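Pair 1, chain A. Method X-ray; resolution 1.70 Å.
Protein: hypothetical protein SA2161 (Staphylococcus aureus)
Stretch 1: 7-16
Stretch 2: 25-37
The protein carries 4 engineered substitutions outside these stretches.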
# COMPACT_ATOMS: atom_id res chain seq x y z
N ASP A 7 -11.96 15.87 -4.99
CA ASP A 7 -11.10 16.99 -4.51
C ASP A 7 -10.25 16.54 -3.34
O ASP A 7 -10.62 15.61 -2.64
CB ASP A 7 -11.92 18.17 -3.95
CG ASP A 7 -12.92 18.78 -4.91
OD1 ASP A 7 -13.72 19.61 -4.39
OD2 ASP A 7 -12.92 18.49 -6.13
N ILE A 8 -9.14 17.23 -3.11
CA ILE A 8 -8.33 17.08 -1.89
C ILE A 8 -9.18 17.53 -0.68
O ILE A 8 -9.78 18.61 -0.72
CB ILE A 8 -7.02 17.93 -2.00
CG1 ILE A 8 -6.01 17.56 -0.89
CG2 ILE A 8 -7.35 19.46 -2.02
CD1 ILE A 8 -4.59 18.07 -1.16
N PRO A 9 -9.28 16.67 0.37
CA PRO A 9 -10.02 17.04 1.58
C PRO A 9 -9.23 18.09 2.39
O PRO A 9 -8.02 18.20 2.22
CB PRO A 9 -10.08 15.72 2.38
CG PRO A 9 -9.55 14.67 1.50
CD PRO A 9 -8.70 15.32 0.46
N THR A 10 -9.88 18.86 3.26
CA THR A 10 -9.10 19.67 4.20
C THR A 10 -8.51 18.79 5.30
O THR A 10 -9.01 17.70 5.54
CB THR A 10 -9.91 20.80 4.85
OG1 THR A 10 -10.89 20.24 5.74
CG2 THR A 10 -10.56 21.67 3.79
N CYS A 11 -7.48 19.28 5.99
CA CYS A 11 -6.86 18.50 7.06
C CYS A 11 -7.87 18.27 8.15
O CYS A 11 -8.00 17.16 8.65
CB CYS A 11 -5.63 19.20 7.64
SG CYS A 11 -4.21 19.12 6.54
N GLU A 12 -8.62 19.33 8.50
CA GLU A 12 -9.63 19.18 9.54
C GLU A 12 -10.67 18.13 9.17
O GLU A 12 -10.97 17.28 10.00
CB GLU A 12 -10.32 20.51 9.85
CG GLU A 12 -11.50 20.33 10.83
CD GLU A 12 -11.94 21.60 11.49
OE1 GLU A 12 -11.55 22.69 11.01
OE2 GLU A 12 -12.70 21.52 12.47
N ASP A 13 -11.20 18.18 7.94
CA ASP A 13 -12.28 17.26 7.52
C ASP A 13 -11.76 15.81 7.54
O ASP A 13 -12.44 14.89 8.00
CB ASP A 13 -12.80 17.61 6.12
CG ASP A 13 -13.81 18.74 6.13
OD1 ASP A 13 -14.22 19.16 5.02
OD2 ASP A 13 -14.24 19.19 7.22
N TYR A 14 -10.54 15.62 7.05
CA TYR A 14 -9.90 14.32 7.01
C TYR A 14 -9.76 13.75 8.41
O TYR A 14 -10.19 12.63 8.69
CB TYR A 14 -8.53 14.40 6.32
CG TYR A 14 -7.70 13.13 6.43
CD1 TYR A 14 -7.86 12.11 5.52
CD2 TYR A 14 -6.72 12.98 7.43
CE1 TYR A 14 -7.11 10.95 5.59
CE2 TYR A 14 -5.96 11.81 7.51
CZ TYR A 14 -6.17 10.79 6.59
OH TYR A 14 -5.42 9.63 6.66
N CYS A 15 -9.13 14.52 9.29
CA CYS A 15 -8.87 14.04 10.64
C CYS A 15 -10.21 13.76 11.33
O CYS A 15 -10.36 12.74 12.04
CB CYS A 15 -8.08 15.10 11.41
SG CYS A 15 -6.37 15.20 10.82
N ALA A 16 -11.18 14.65 11.12
CA ALA A 16 -12.50 14.55 11.74
C ALA A 16 -13.26 13.33 11.25
O ALA A 16 -13.95 12.64 12.04
CB ALA A 16 -13.33 15.81 11.48
N PRO A 25 -6.79 8.13 15.20
CA PRO A 25 -6.58 9.46 14.63
C PRO A 25 -5.26 9.60 13.87
O PRO A 25 -4.29 8.82 14.10
CB PRO A 25 -6.56 10.38 15.88
CG PRO A 25 -6.07 9.48 16.97
CD PRO A 25 -6.66 8.12 16.66
N LYS A 26 -5.24 10.56 12.95
CA LYS A 26 -3.99 11.01 12.35
C LYS A 26 -3.74 12.41 12.85
O LYS A 26 -4.67 13.20 12.99
CB LYS A 26 -4.06 11.06 10.82
CG LYS A 26 -4.13 9.75 10.11
CD LYS A 26 -2.94 8.83 10.32
CE LYS A 26 -3.22 7.54 9.59
NZ LYS A 26 -2.16 6.49 9.71
N THR A 27 -2.47 12.74 13.08
CA THR A 27 -2.14 14.10 13.51
C THR A 27 -2.36 15.03 12.33
O THR A 27 -2.28 14.60 11.18
CB THR A 27 -0.68 14.23 13.97
OG1 THR A 27 0.18 13.95 12.86
CG2 THR A 27 -0.39 13.23 15.09
N ARG A 28 -2.64 16.29 12.61
CA ARG A 28 -2.76 17.25 11.53
C ARG A 28 -1.46 17.38 10.72
O ARG A 28 -1.52 17.61 9.49
CB ARG A 28 -3.31 18.59 12.04
CG ARG A 28 -4.80 18.48 12.36
CD ARG A 28 -5.35 19.80 12.87
NE ARG A 28 -4.82 20.12 14.19
CZ ARG A 28 -5.59 20.54 15.19
NH1 ARG A 28 -5.07 20.82 16.38
NH2 ARG A 28 -6.89 20.68 14.98
N GLU A 29 -0.30 17.22 11.38
CA GLU A 29 0.97 17.20 10.68
C GLU A 29 1.02 16.06 9.65
O GLU A 29 1.48 16.25 8.50
CB GLU A 29 2.16 17.09 11.62
CG GLU A 29 3.53 17.28 10.92
CD GLU A 29 4.74 16.74 11.70
OE1 GLU A 29 4.57 15.95 12.67
OE2 GLU A 29 5.89 17.10 11.34
N ALA A 30 0.58 14.86 10.05
CA ALA A 30 0.64 13.75 9.08
C ALA A 30 -0.31 14.02 7.92
O ALA A 30 0.03 13.77 6.75
CB ALA A 30 0.33 12.39 9.74
N ALA A 31 -1.50 14.52 8.25
CA ALA A 31 -2.51 14.81 7.25
C ALA A 31 -2.01 15.86 6.24
O ALA A 31 -2.20 15.73 5.03
CB ALA A 31 -3.80 15.25 7.93
N GLU A 32 -1.36 16.90 6.75
CA GLU A 32 -0.83 17.97 5.91
C GLU A 32 0.17 17.40 4.92
O GLU A 32 0.14 17.72 3.73
CB GLU A 32 -0.12 19.00 6.76
CG GLU A 32 -1.03 19.98 7.47
CD GLU A 32 -0.27 21.08 8.19
OE1 GLU A 32 0.83 20.81 8.75
OE2 GLU A 32 -0.76 22.23 8.21
N LYS A 33 1.06 16.54 5.41
CA LYS A 33 2.07 15.95 4.56
C LYS A 33 1.49 14.91 3.58
O LYS A 33 2.03 14.77 2.49
CB LYS A 33 3.12 15.27 5.42
CG LYS A 33 3.78 16.18 6.44
CD LYS A 33 4.76 15.40 7.28
CE LYS A 33 5.68 14.58 6.40
NZ LYS A 33 6.21 15.39 5.26
N GLY A 34 0.42 14.21 3.97
CA GLY A 34 -0.07 13.04 3.22
C GLY A 34 -1.18 13.33 2.22
O GLY A 34 -1.23 12.73 1.13
N LEU A 35 -2.06 14.26 2.55
CA LEU A 35 -3.29 14.43 1.75
C LEU A 35 -3.09 14.74 0.25
O LEU A 35 -3.87 14.24 -0.56
CB LEU A 35 -4.23 15.47 2.38
CG LEU A 35 -5.03 14.97 3.58
CD1 LEU A 35 -5.66 16.15 4.29
CD2 LEU A 35 -6.09 13.97 3.14
N PRO A 36 -2.10 15.59 -0.11
CA PRO A 36 -1.92 15.88 -1.53
C PRO A 36 -1.39 14.75 -2.41
O PRO A 36 -1.41 14.87 -3.65
CB PRO A 36 -0.86 17.01 -1.52
CG PRO A 36 -0.95 17.61 -0.17
CD PRO A 36 -1.19 16.42 0.72
N ASN A 37 -0.96 13.66 -1.78
CA ASN A 37 -0.09 12.68 -2.42
C ASN A 37 -0.71 11.31 -2.65
O ASN A 37 -0.01 10.37 -3.00
CB ASN A 37 1.21 12.53 -1.60
CG ASN A 37 1.98 13.84 -1.50
OD1 ASN A 37 2.38 14.28 -0.40
ND2 ASN A 37 2.17 14.49 -2.63
O HOH W 1 -7.81 12.04 13.03

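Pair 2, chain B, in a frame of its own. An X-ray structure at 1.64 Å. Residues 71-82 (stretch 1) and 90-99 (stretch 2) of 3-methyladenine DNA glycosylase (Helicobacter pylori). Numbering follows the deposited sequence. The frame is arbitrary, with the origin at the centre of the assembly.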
# COMPACT_ATOMS: atom_id res chain seq x y z
N LYS B 71 17.13 -4.38 -11.22
CA LYS B 71 17.07 -3.33 -12.25
C LYS B 71 16.83 -1.95 -11.64
O LYS B 71 17.41 -0.98 -12.11
CB LYS B 71 15.92 -3.63 -13.20
CG LYS B 71 16.18 -4.81 -14.11
CD LYS B 71 17.00 -4.32 -15.29
CE LYS B 71 16.16 -3.54 -16.31
N ILE B 72 15.99 -1.85 -10.61
CA ILE B 72 15.79 -0.55 -10.01
C ILE B 72 16.99 -0.13 -9.17
O ILE B 72 17.35 1.07 -9.16
CB ILE B 72 14.49 -0.53 -9.13
CG1 ILE B 72 13.29 -0.83 -10.06
CG2 ILE B 72 14.34 0.83 -8.37
CD1 ILE B 72 13.04 0.22 -11.19
N ALA B 73 17.62 -1.08 -8.49
CA ALA B 73 18.78 -0.70 -7.65
C ALA B 73 19.91 -0.13 -8.50
O ALA B 73 20.66 0.75 -8.02
CB ALA B 73 19.32 -1.94 -6.83
N TYR B 74 20.06 -0.63 -9.74
CA TYR B 74 21.22 -0.25 -10.55
C TYR B 74 20.93 0.67 -11.77
O TYR B 74 21.87 1.04 -12.49
CB TYR B 74 22.01 -1.52 -10.97
CG TYR B 74 22.66 -2.21 -9.80
CD1 TYR B 74 23.92 -1.79 -9.33
CD2 TYR B 74 22.00 -3.24 -9.12
CE1 TYR B 74 24.52 -2.42 -8.23
CE2 TYR B 74 22.61 -3.90 -8.02
CZ TYR B 74 23.85 -3.47 -7.58
OH TYR B 74 24.44 -4.06 -6.50
N ILE B 75 19.68 1.10 -11.95
CA ILE B 75 19.30 1.96 -13.11
C ILE B 75 19.93 3.35 -13.08
O ILE B 75 20.15 3.88 -11.98
CB ILE B 75 17.75 2.08 -13.17
CG1 ILE B 75 17.31 2.65 -14.53
CG2 ILE B 75 17.18 2.92 -12.01
CD1 ILE B 75 15.82 2.46 -14.75
N GLU B 76 20.20 3.94 -14.27
CA GLU B 76 20.60 5.33 -14.37
C GLU B 76 19.49 6.23 -13.81
O GLU B 76 18.35 6.11 -14.19
CB GLU B 76 20.86 5.68 -15.86
CG GLU B 76 21.34 7.11 -16.11
N PHE B 77 19.87 7.15 -12.93
CA PHE B 77 18.90 8.02 -12.28
C PHE B 77 18.00 8.76 -13.32
O PHE B 77 16.77 8.77 -13.19
CB PHE B 77 19.64 9.04 -11.40
CG PHE B 77 18.74 10.08 -10.82
CD1 PHE B 77 18.47 11.23 -11.54
CD2 PHE B 77 18.12 9.89 -9.57
CE1 PHE B 77 17.60 12.23 -11.02
CE2 PHE B 77 17.26 10.89 -9.03
CZ PHE B 77 17.02 12.06 -9.76
N SER B 78 18.62 9.40 -14.34
CA SER B 78 17.80 10.23 -15.24
C SER B 78 16.79 9.38 -16.03
O SER B 78 15.73 9.89 -16.40
CB SER B 78 18.67 11.03 -16.20
OG SER B 78 19.29 10.18 -17.17
N LYS B 79 17.12 8.11 -16.29
CA LYS B 79 16.22 7.22 -17.00
C LYS B 79 14.97 6.89 -16.15
O LYS B 79 13.84 6.89 -16.63
CB LYS B 79 16.95 5.93 -17.33
CG LYS B 79 16.16 4.91 -18.15
CD LYS B 79 17.07 3.72 -18.46
CE LYS B 79 16.34 2.68 -19.31
NZ LYS B 79 17.20 1.48 -19.52
N LEU B 80 15.20 6.60 -14.87
CA LEU B 80 14.11 6.31 -13.97
C LEU B 80 13.27 7.56 -13.77
O LEU B 80 12.02 7.48 -13.80
CB LEU B 80 14.62 5.75 -12.61
CG LEU B 80 13.54 5.37 -11.60
CD1 LEU B 80 12.62 4.27 -12.14
CD2 LEU B 80 14.19 4.89 -10.28
N ALA B 81 13.93 8.71 -13.62
CA ALA B 81 13.21 9.96 -13.34
C ALA B 81 12.27 10.30 -14.50
O ALA B 81 11.10 10.70 -14.27
CB ALA B 81 14.20 11.13 -13.06
N GLU B 82 12.73 10.09 -15.73
CA GLU B 82 11.89 10.29 -16.92
C GLU B 82 10.67 9.38 -16.93
O GLU B 82 9.53 9.85 -17.18
CB GLU B 82 12.71 10.15 -18.21
N TYR B 90 9.46 13.72 -9.30
CA TYR B 90 10.09 12.59 -9.98
C TYR B 90 11.58 12.48 -9.67
O TYR B 90 12.09 11.37 -9.62
CB TYR B 90 9.77 12.54 -11.49
CG TYR B 90 10.11 13.83 -12.21
CD1 TYR B 90 11.40 14.07 -12.64
CD2 TYR B 90 9.11 14.77 -12.46
CE1 TYR B 90 11.74 15.24 -13.30
CE2 TYR B 90 9.43 15.96 -13.11
CZ TYR B 90 10.75 16.18 -13.53
OH TYR B 90 11.10 17.36 -14.22
N ASN B 91 12.25 13.59 -9.38
CA ASN B 91 13.64 13.49 -8.92
C ASN B 91 13.70 12.85 -7.51
O ASN B 91 14.52 11.92 -7.26
CB ASN B 91 14.35 14.88 -8.95
CG ASN B 91 14.55 15.37 -10.36
OD1 ASN B 91 15.42 14.87 -11.09
ND2 ASN B 91 13.74 16.37 -10.78
N GLN B 92 12.84 13.30 -6.61
CA GLN B 92 12.88 12.71 -5.23
C GLN B 92 12.49 11.22 -5.30
O GLN B 92 13.09 10.36 -4.60
CB GLN B 92 11.91 13.40 -4.32
CG GLN B 92 12.44 14.79 -3.93
CD GLN B 92 11.38 15.62 -3.26
OE1 GLN B 92 11.33 15.65 -2.01
NE2 GLN B 92 10.53 16.31 -4.06
N LYS B 93 11.45 10.89 -6.07
CA LYS B 93 10.95 9.50 -6.10
C LYS B 93 11.90 8.54 -6.79
O LYS B 93 12.06 7.41 -6.35
CB LYS B 93 9.56 9.46 -6.71
CG LYS B 93 8.55 9.93 -5.67
CD LYS B 93 7.18 10.01 -6.29
CE LYS B 93 6.14 10.41 -5.26
NZ LYS B 93 4.77 10.68 -5.93
N ALA B 94 12.56 9.00 -7.86
CA ALA B 94 13.59 8.16 -8.48
C ALA B 94 14.69 7.83 -7.47
O ALA B 94 15.07 6.66 -7.32
CB ALA B 94 14.18 8.83 -9.77
N LYS B 95 15.22 8.84 -6.79
CA LYS B 95 16.27 8.56 -5.82
C LYS B 95 15.76 7.62 -4.65
O LYS B 95 16.46 6.71 -4.21
CB LYS B 95 16.82 9.87 -5.22
CG LYS B 95 17.85 9.58 -4.08
CD LYS B 95 18.68 10.81 -3.79
CE LYS B 95 19.56 10.61 -2.56
NZ LYS B 95 20.64 9.55 -2.76
N ARG B 96 14.56 7.88 -4.20
CA ARG B 96 14.00 7.09 -3.09
C ARG B 96 13.89 5.60 -3.50
O ARG B 96 14.23 4.71 -2.70
CB ARG B 96 12.60 7.58 -2.80
CG ARG B 96 12.02 7.03 -1.57
CD ARG B 96 10.66 7.75 -1.27
NE ARG B 96 10.83 9.23 -1.33
CZ ARG B 96 9.85 10.09 -1.60
NH1 ARG B 96 8.63 9.65 -1.85
NH2 ARG B 96 10.08 11.41 -1.57
N LEU B 97 13.41 5.34 -4.74
CA LEU B 97 13.34 3.93 -5.26
C LEU B 97 14.70 3.25 -5.41
O LEU B 97 14.89 2.08 -5.08
CB LEU B 97 12.61 3.88 -6.62
CG LEU B 97 11.12 4.09 -6.48
CD1 LEU B 97 10.52 4.21 -7.90
CD2 LEU B 97 10.44 2.98 -5.64
N ILE B 98 15.65 4.00 -5.99
CA ILE B 98 17.00 3.46 -6.19
C ILE B 98 17.67 3.11 -4.85
O ILE B 98 18.24 2.00 -4.68
CB ILE B 98 17.85 4.45 -7.02
CG1 ILE B 98 17.32 4.47 -8.45
CG2 ILE B 98 19.33 4.08 -6.97
CD1 ILE B 98 17.86 5.67 -9.29
N ASP B 99 17.60 4.04 -3.92
CA ASP B 99 18.22 3.79 -2.62
C ASP B 99 17.51 2.66 -1.82
O ASP B 99 18.18 1.81 -1.17
CB ASP B 99 18.30 5.09 -1.81
CG ASP B 99 19.35 6.08 -2.37
OD1 ASP B 99 20.13 5.73 -3.33
OD2 ASP B 99 19.48 7.25 -1.91
O HOH W 2 20.90 1.34 -5.26

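In both pairs a short loop leads into a helix that crosses a second helix of the same chain at a steep angle. The N-to-C directions of helices 11-16 and 28-34 in pair 1 enclose 117°, and those of helices 77-82 and 90-99 in pair 2 enclose 120°; the axes approach to 9.5 Å and 8.6 Å. Fourteen central residues superpose with an RMSD of 1.0 Å, and the buried surface is nearly the same, 558 Å² in pair 1 and 553 Å² in pair 2. Neither interface has a clear direct hydrogen bond across it, so packing carries most of the contact.

The shared centre is an alanine. Ala31(A) matches Ala94(B), and both point their CB toward the first helix. The small side chain leaves room for a larger one opposite: Tyr14(A) CD2 lies 3.7 Å from Ala31(A) CB, whereas the matching Leu80(B) brings its CG to 4.0 Å from Ala94(B) CB. The flat ring and the branched leucine thus cover the same methyl group. In pair 1 the Tyr14(A) OH also lies 3.7 Å from Lys26(A) CG, which sits near the plane of the ring at its edge.

The position of Cys11(A) and Phe77(B) shows a sharper difference in size. Cys11(A) points toward the second helix and inserts its sulfur there, with SG 3.4 Å from Glu32(A) CG and 4.1 Å from Ala31(A) CB. Phe77(B) starts sideways, but its ring extends inward as a knob among Asn91(B), Ala94(B), Lys95(B) and Ile98(B). Its CE2 is 3.8 Å from Ala94(B) CB and 3.4 Å from Asn91(B) O, the latter at the ring edge.

Leu35(A) and Ile98(B) also correspond, and each buries the most surface in its pair. Leu35(A) points toward the first stretch and spans several partners: CD2 is 3.5 Å from Tyr14(A) CD1 and 3.9 Å from Pro9(A) CG, while CD1 is 4.0 Å from Cys11(A) SG. Ile98(B) leaves its backbone sideways, but its end comes nearer and fills a hole formed by Ile72(B), Ala73(B), Phe77(B) and Leu80(B). Its CG1 lies 3.6 Å from Leu80(B) CD2 and 3.9 Å from CG2 of Ile75(B), the counterpart of Pro9(A).

The matched Ile8(A) and Tyr74(B) diverge. Ile8(A) points toward the second stretch and sets CD1 3.8 Å from Pro36(A) CG, but Tyr74(B) points away and makes no contact.

The N-cap position is shared. Thr10(A) OG1 accepts from Asp13(A) N at 3.0 Å, closing the start of the first helix; its match, Glu76(B), stands at the same place, but its carboxylate is not modelled, so its side-chain capping cannot be compared.

Each pair adds one water bridge between backbones, at different places. Water 1 donates to Cys15(A) O (2.8 Å) and accepts from Lys26(A) N (3.0 Å); water 2 donates to both Ala73(B) O and Ile98(B) O, each at 2.8 Å, linking two carbonyls that could not bond to each other directly.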